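Local coordinates for tudor domain-containing protein 1 (Mus musculus, PDB 4B9W) that binds arginine-methylated Piwi proteins through its Tudor domains and helps the piRNA pathway silence transposable elements during spermatogenesis, at residues P71-R84 with Q115-Q127. Sequence-based numbering, arbitrary orientation.
Sequences PCCAFFSGDGNWYR and QAILPQFLLLPFQ
C73 and Q115 face each other as an antiparallel hydrogen-bonded pair, C73 N to Q115 O at 2.8 Å and Q115 N to C73 O at 2.9 Å, and one water then links P71 O to I117 N. The Q115 side chain lies across the W82 indole with amide and ring planes 76° apart; NE2 sits 3.2 Å from W82 CH2 near the rim of one face, while its hydrogen bond goes to C56 O. F75 CB covers the opposite face. I117 wedges in next, CG2 against P71 CB (3.8 Å) and CD1 against R84 CG. The pairing adds strand 114–116 as an edge strand beside 71–76 in the five-stranded antiparallel sheet of the third Tudor domain, whose D79 and Y83 pack on the modified side chain of the bound MILI peptide. Beyond I117, R84, bent at chi3 (-70°), turns its guanidinium toward the backbone of residues 121–125: NH1 and NH2 both grip L124 O, NH1 at 2.8 Å, NH1 also reaches F121 O (3.0 Å), and NH2 forms a salt bridge with D102. Replacing R84 with a leucine would probably leave these carbonyls without these donors and D102 without its salt-bridge mate. F126 CD1 lies over one guanidinium face, the planes 82° apart.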
loop_
_atom_site.group_PDB
_atom_site.type_symbol
_atom_site.label_atom_id
_atom_site.label_comp_id
_atom_site.label_asym_id
_atom_site.label_seq_id
_atom_site.Cartn_x
_atom_site.Cartn_y
_atom_site.Cartn_z
ATOM N N PRO A 71 16.003 -7.249 3.223
ATOM C CA PRO A 71 16.307 -7.522 1.834
ATOM C C PRO A 71 16.442 -9.016 1.563
ATOM O O PRO A 71 16.784 -9.785 2.456
ATOM C CB PRO A 71 17.636 -6.788 1.607
ATOM C CG PRO A 71 17.887 -5.998 2.846
ATOM C CD PRO A 71 17.173 -6.709 3.934
ATOM N N CYS A 72 16.123 -9.405 0.341
ATOM C CA CYS A 72 16.265 -10.780 -0.120
ATOM C C CYS A 72 16.348 -10.797 -1.642
ATOM O O CYS A 72 16.371 -9.730 -2.287
ATOM C CB CYS A 72 15.086 -11.627 0.352
ATOM S SG CYS A 72 13.459 -10.949 -0.074
ATOM N N CYS A 73 16.466 -12.013 -2.181
ATOM C CA CYS A 73 16.309 -12.332 -3.584
ATOM C C CYS A 73 14.969 -13.011 -3.674
ATOM O O CYS A 73 14.683 -13.919 -2.887
ATOM C CB CYS A 73 17.376 -13.332 -4.055
ATOM S SG CYS A 73 19.087 -12.742 -3.993
ATOM N N ALA A 74 14.143 -12.594 -4.635
ATOM C CA ALA A 74 12.804 -13.155 -4.805
ATOM C C ALA A 74 12.609 -13.552 -6.262
ATOM O O ALA A 74 13.022 -12.834 -7.153
ATOM C CB ALA A 74 11.738 -12.140 -4.380
ATOM N N PHE A 75 11.980 -14.698 -6.489
ATOM C CA PHE A 75 11.693 -15.191 -7.831
ATOM C C PHE A 75 10.481 -14.441 -8.383
ATOM O O PHE A 75 9.478 -14.340 -7.708
ATOM C CB PHE A 75 11.412 -16.701 -7.736
ATOM C CG PHE A 75 11.071 -17.354 -9.031
ATOM C CD1 PHE A 75 12.059 -17.682 -9.932
ATOM C CD2 PHE A 75 9.760 -17.673 -9.341
ATOM C CE1 PHE A 75 11.745 -18.290 -11.142
ATOM C CE2 PHE A 75 9.440 -18.288 -10.545
ATOM C CZ PHE A 75 10.429 -18.598 -11.441
ATOM N N PHE A 76 10.589 -13.887 -9.585
ATOM C CA PHE A 76 9.475 -13.177 -10.235
ATOM C C PHE A 76 8.884 -14.045 -11.354
ATOM O O PHE A 76 9.519 -14.278 -12.399
ATOM C CB PHE A 76 9.945 -11.806 -10.774
ATOM C CG PHE A 76 8.889 -11.055 -11.537
ATOM C CD1 PHE A 76 7.638 -10.820 -10.973
ATOM C CD2 PHE A 76 9.125 -10.602 -12.834
ATOM C CE1 PHE A 76 6.654 -10.141 -11.669
ATOM C CE2 PHE A 76 8.140 -9.928 -13.536
ATOM C CZ PHE A 76 6.898 -9.699 -12.955
ATOM N N SER A 77 7.673 -14.541 -11.118
ATOM C CA SER A 77 7.036 -15.505 -12.018
ATOM C C SER A 77 6.682 -14.893 -13.381
ATOM O O SER A 77 6.586 -15.613 -14.366
ATOM C CB SER A 77 5.772 -16.061 -11.369
ATOM O OG SER A 77 4.964 -14.962 -11.018
ATOM N N GLY A 78 6.495 -13.575 -13.420
ATOM C CA GLY A 78 6.353 -12.835 -14.673
ATOM C C GLY A 78 7.388 -13.165 -15.750
ATOM O O GLY A 78 7.022 -13.312 -16.912
ATOM N N ASP A 79 8.670 -13.280 -15.394
ATOM C CA ASP A 79 9.683 -13.712 -16.376
ATOM C C ASP A 79 10.556 -14.898 -15.933
ATOM O O ASP A 79 11.438 -15.311 -16.668
ATOM C CB ASP A 79 10.588 -12.536 -16.754
ATOM C CG ASP A 79 11.489 -12.086 -15.604
ATOM O OD1 ASP A 79 11.335 -12.605 -14.476
ATOM O OD2 ASP A 79 12.350 -11.208 -15.833
ATOM N N GLY A 80 10.336 -15.428 -14.734
ATOM C CA GLY A 80 11.055 -16.623 -14.287
ATOM C C GLY A 80 12.499 -16.413 -13.869
ATOM O O GLY A 80 13.306 -17.336 -13.920
ATOM N N ASN A 81 12.823 -15.207 -13.425
ATOM C CA ASN A 81 14.166 -14.896 -12.955
ATOM C C ASN A 81 14.145 -14.378 -11.515
ATOM O O ASN A 81 13.099 -13.923 -11.012
ATOM C CB ASN A 81 14.785 -13.848 -13.866
ATOM C CG ASN A 81 14.944 -14.338 -15.314
ATOM O OD1 ASN A 81 15.386 -15.464 -15.551
ATOM N ND2 ASN A 81 14.592 -13.493 -16.276
ATOM N N TRP A 82 15.300 -14.411 -10.861
ATOM C CA TRP A 82 15.429 -13.846 -9.517
ATOM C C TRP A 82 15.800 -12.366 -9.532
ATOM O O TRP A 82 16.564 -11.902 -10.378
ATOM C CB TRP A 82 16.419 -14.666 -8.730
ATOM C CG TRP A 82 15.925 -16.079 -8.519
ATOM C CD1 TRP A 82 15.867 -17.122 -9.453
ATOM C CD2 TRP A 82 15.368 -16.649 -7.284
ATOM N NE1 TRP A 82 15.336 -18.252 -8.898
ATOM C CE2 TRP A 82 15.015 -18.045 -7.601
ATOM C CE3 TRP A 82 15.109 -16.157 -6.012
ATOM C CZ2 TRP A 82 14.469 -18.895 -6.653
ATOM C CZ3 TRP A 82 14.559 -17.028 -5.061
ATOM C CH2 TRP A 82 14.260 -18.364 -5.373
ATOM N N TYR A 83 15.232 -11.587 -8.618
ATOM C CA TYR A 83 15.627 -10.192 -8.503
ATOM C C TYR A 83 15.748 -9.787 -7.041
ATOM O O TYR A 83 15.325 -10.512 -6.147
ATOM C CB TYR A 83 14.605 -9.297 -9.202
ATOM C CG TYR A 83 14.492 -9.556 -10.687
ATOM C CD1 TYR A 83 15.363 -8.954 -11.573
ATOM C CD2 TYR A 83 13.515 -10.421 -11.194
ATOM C CE1 TYR A 83 15.285 -9.189 -12.929
ATOM C CE2 TYR A 83 13.414 -10.661 -12.560
ATOM C CZ TYR A 83 14.300 -10.032 -13.421
ATOM O OH TYR A 83 14.233 -10.251 -14.777
ATOM N N ARG A 84 16.312 -8.605 -6.824
ATOM C CA ARG A 84 16.418 -8.023 -5.497
ATOM C C ARG A 84 15.044 -7.592 -5.014
ATOM O O ARG A 84 14.213 -7.142 -5.803
ATOM C CB ARG A 84 17.367 -6.839 -5.508
ATOM C CG ARG A 84 18.787 -7.208 -5.942
ATOM C CD ARG A 84 19.775 -6.137 -5.575
ATOM N NE ARG A 84 19.614 -4.909 -6.361
ATOM C CZ ARG A 84 20.349 -3.818 -6.184
ATOM N NH1 ARG A 84 21.289 -3.789 -5.248
ATOM N NH2 ARG A 84 20.135 -2.734 -6.930
ATOM N N GLN A 115 15.181 -16.240 -1.272
ATOM C CA GLN A 115 16.507 -16.635 -0.839
ATOM C C GLN A 115 17.157 -15.442 -0.141
ATOM O O GLN A 115 16.926 -14.275 -0.516
ATOM C CB GLN A 115 17.352 -17.116 -2.040
ATOM C CG GLN A 115 16.806 -18.394 -2.674
ATOM C CD GLN A 115 17.768 -19.019 -3.675
ATOM O OE1 GLN A 115 18.974 -19.081 -3.428
ATOM N NE2 GLN A 115 17.234 -19.476 -4.822
ATOM N N ALA A 116 17.956 -15.722 0.881
ATOM C CA ALA A 116 18.763 -14.673 1.523
ATOM C C ALA A 116 19.620 -13.945 0.466
ATOM O O ALA A 116 20.061 -14.562 -0.498
ATOM C CB ALA A 116 19.644 -15.261 2.622
ATOM N N ILE A 117 19.802 -12.632 0.625
ATOM C CA ILE A 117 20.699 -11.870 -0.249
ATOM C C ILE A 117 22.045 -11.668 0.468
ATOM O O ILE A 117 22.111 -11.719 1.703
ATOM C CB ILE A 117 20.080 -10.524 -0.685
ATOM C CG1 ILE A 117 20.852 -9.970 -1.894
ATOM C CG2 ILE A 117 20.031 -9.528 0.475
ATOM C CD1 ILE A 117 20.104 -8.921 -2.695
ATOM N N LEU A 118 23.114 -11.501 -0.301
ATOM C CA LEU A 118 24.425 -11.275 0.275
ATOM C C LEU A 118 24.855 -9.825 0.049
ATOM O O LEU A 118 24.453 -9.207 -0.934
ATOM C CB LEU A 118 25.434 -12.257 -0.321
ATOM C CG LEU A 118 25.132 -13.733 -0.055
ATOM C CD1 LEU A 118 26.213 -14.585 -0.684
ATOM C CD2 LEU A 118 25.050 -14.026 1.439
ATOM N N PRO A 119 25.651 -9.264 0.982
ATOM C CA PRO A 119 26.071 -7.862 0.925
ATOM C C PRO A 119 26.685 -7.390 -0.396
ATOM O O PRO A 119 26.596 -6.204 -0.730
ATOM C CB PRO A 119 27.118 -7.782 2.037
ATOM C CG PRO A 119 26.672 -8.789 3.035
ATOM C CD PRO A 119 26.072 -9.908 2.243
ATOM N N GLN A 120 27.313 -8.282 -1.147
ATOM C CA GLN A 120 27.966 -7.841 -2.376
ATOM C C GLN A 120 26.962 -7.560 -3.470
ATOM O O GLN A 120 27.287 -6.891 -4.441
ATOM C CB GLN A 120 28.985 -8.852 -2.880
ATOM C CG GLN A 120 28.448 -10.254 -3.072
ATOM C CD GLN A 120 28.857 -11.164 -1.935
ATOM O OE1 GLN A 120 28.687 -10.827 -0.744
ATOM N NE2 GLN A 120 29.412 -12.322 -2.288
ATOM N N PHE A 121 25.755 -8.104 -3.325
ATOM C CA PHE A 121 24.663 -7.806 -4.239
ATOM C C PHE A 121 23.880 -6.552 -3.862
ATOM O O PHE A 121 22.915 -6.217 -4.533
ATOM C CB PHE A 121 23.696 -8.995 -4.305
ATOM C CG PHE A 121 24.322 -10.260 -4.818
ATOM C CD1 PHE A 121 24.989 -10.276 -6.039
ATOM C CD2 PHE A 121 24.224 -11.440 -4.098
ATOM C CE1 PHE A 121 25.549 -11.445 -6.524
ATOM C CE2 PHE A 121 24.799 -12.613 -4.565
ATOM C CZ PHE A 121 25.451 -12.620 -5.787
ATOM N N LEU A 122 24.288 -5.867 -2.799
ATOM C CA LEU A 122 23.585 -4.677 -2.318
ATOM C C LEU A 122 24.421 -3.413 -2.514
ATOM O O LEU A 122 24.064 -2.347 -2.027
ATOM C CB LEU A 122 23.221 -4.824 -0.840
ATOM C CG LEU A 122 22.183 -5.864 -0.413
ATOM C CD1 LEU A 122 22.137 -5.902 1.107
ATOM C CD2 LEU A 122 20.800 -5.552 -0.980
ATOM N N LEU A 123 25.523 -3.523 -3.244
ATOM C CA LEU A 123 26.366 -2.346 -3.534
ATOM C C LEU A 123 25.712 -1.381 -4.539
ATOM O O LEU A 123 25.746 -0.165 -4.346
ATOM C CB LEU A 123 27.731 -2.801 -4.052
ATOM C CG LEU A 123 28.508 -3.640 -3.035
ATOM C CD1 LEU A 123 29.811 -4.163 -3.637
ATOM C CD2 LEU A 123 28.772 -2.803 -1.792
ATOM N N LEU A 124 25.137 -1.919 -5.606
ATOM C CA LEU A 124 24.425 -1.117 -6.584
ATOM C C LEU A 124 23.183 -0.502 -5.910
ATOM O O LEU A 124 22.424 -1.196 -5.246
ATOM C CB LEU A 124 24.017 -1.986 -7.764
ATOM C CG LEU A 124 23.381 -1.308 -8.966
ATOM C CD1 LEU A 124 24.416 -0.518 -9.776
ATOM C CD2 LEU A 124 22.688 -2.367 -9.809
ATOM N N PRO A 125 22.997 0.818 -6.035
ATOM C CA PRO A 125 21.790 1.406 -5.428
ATOM C C PRO A 125 20.538 0.783 -6.014
ATOM O O PRO A 125 20.540 0.388 -7.180
ATOM C CB PRO A 125 21.882 2.902 -5.807
ATOM C CG PRO A 125 23.334 3.127 -6.095
ATOM C CD PRO A 125 23.899 1.832 -6.600
ATOM N N PHE A 126 19.473 0.715 -5.218
ATOM C CA PHE A 126 18.181 0.276 -5.725
ATOM C C PHE A 126 17.677 1.215 -6.819
ATOM O O PHE A 126 17.721 2.439 -6.681
ATOM C CB PHE A 126 17.150 0.111 -4.591
ATOM C CG PHE A 126 17.485 -0.979 -3.582
ATOM C CD1 PHE A 126 18.553 -1.866 -3.762
ATOM C CD2 PHE A 126 16.699 -1.130 -2.433
ATOM C CE1 PHE A 126 18.825 -2.849 -2.821
ATOM C CE2 PHE A 126 16.978 -2.121 -1.490
ATOM C CZ PHE A 126 18.042 -2.970 -1.680
ATOM N N GLN A 127 17.200 0.618 -7.914
ATOM C CA GLN A 127 17.017 1.343 -9.192
ATOM C C GLN A 127 15.574 1.685 -9.534
ATOM O O GLN A 127 15.349 2.474 -10.430
ATOM C CB GLN A 127 17.587 0.530 -10.350
ATOM C CG GLN A 127 19.088 0.368 -10.354
ATOM C CD GLN A 127 19.839 1.670 -10.528
ATOM O OE1 GLN A 127 19.464 2.510 -11.340
ATOM N NE2 GLN A 127 20.926 1.840 -9.765
HETATM O O HOH W 1 18.699 -11.655 3.016
#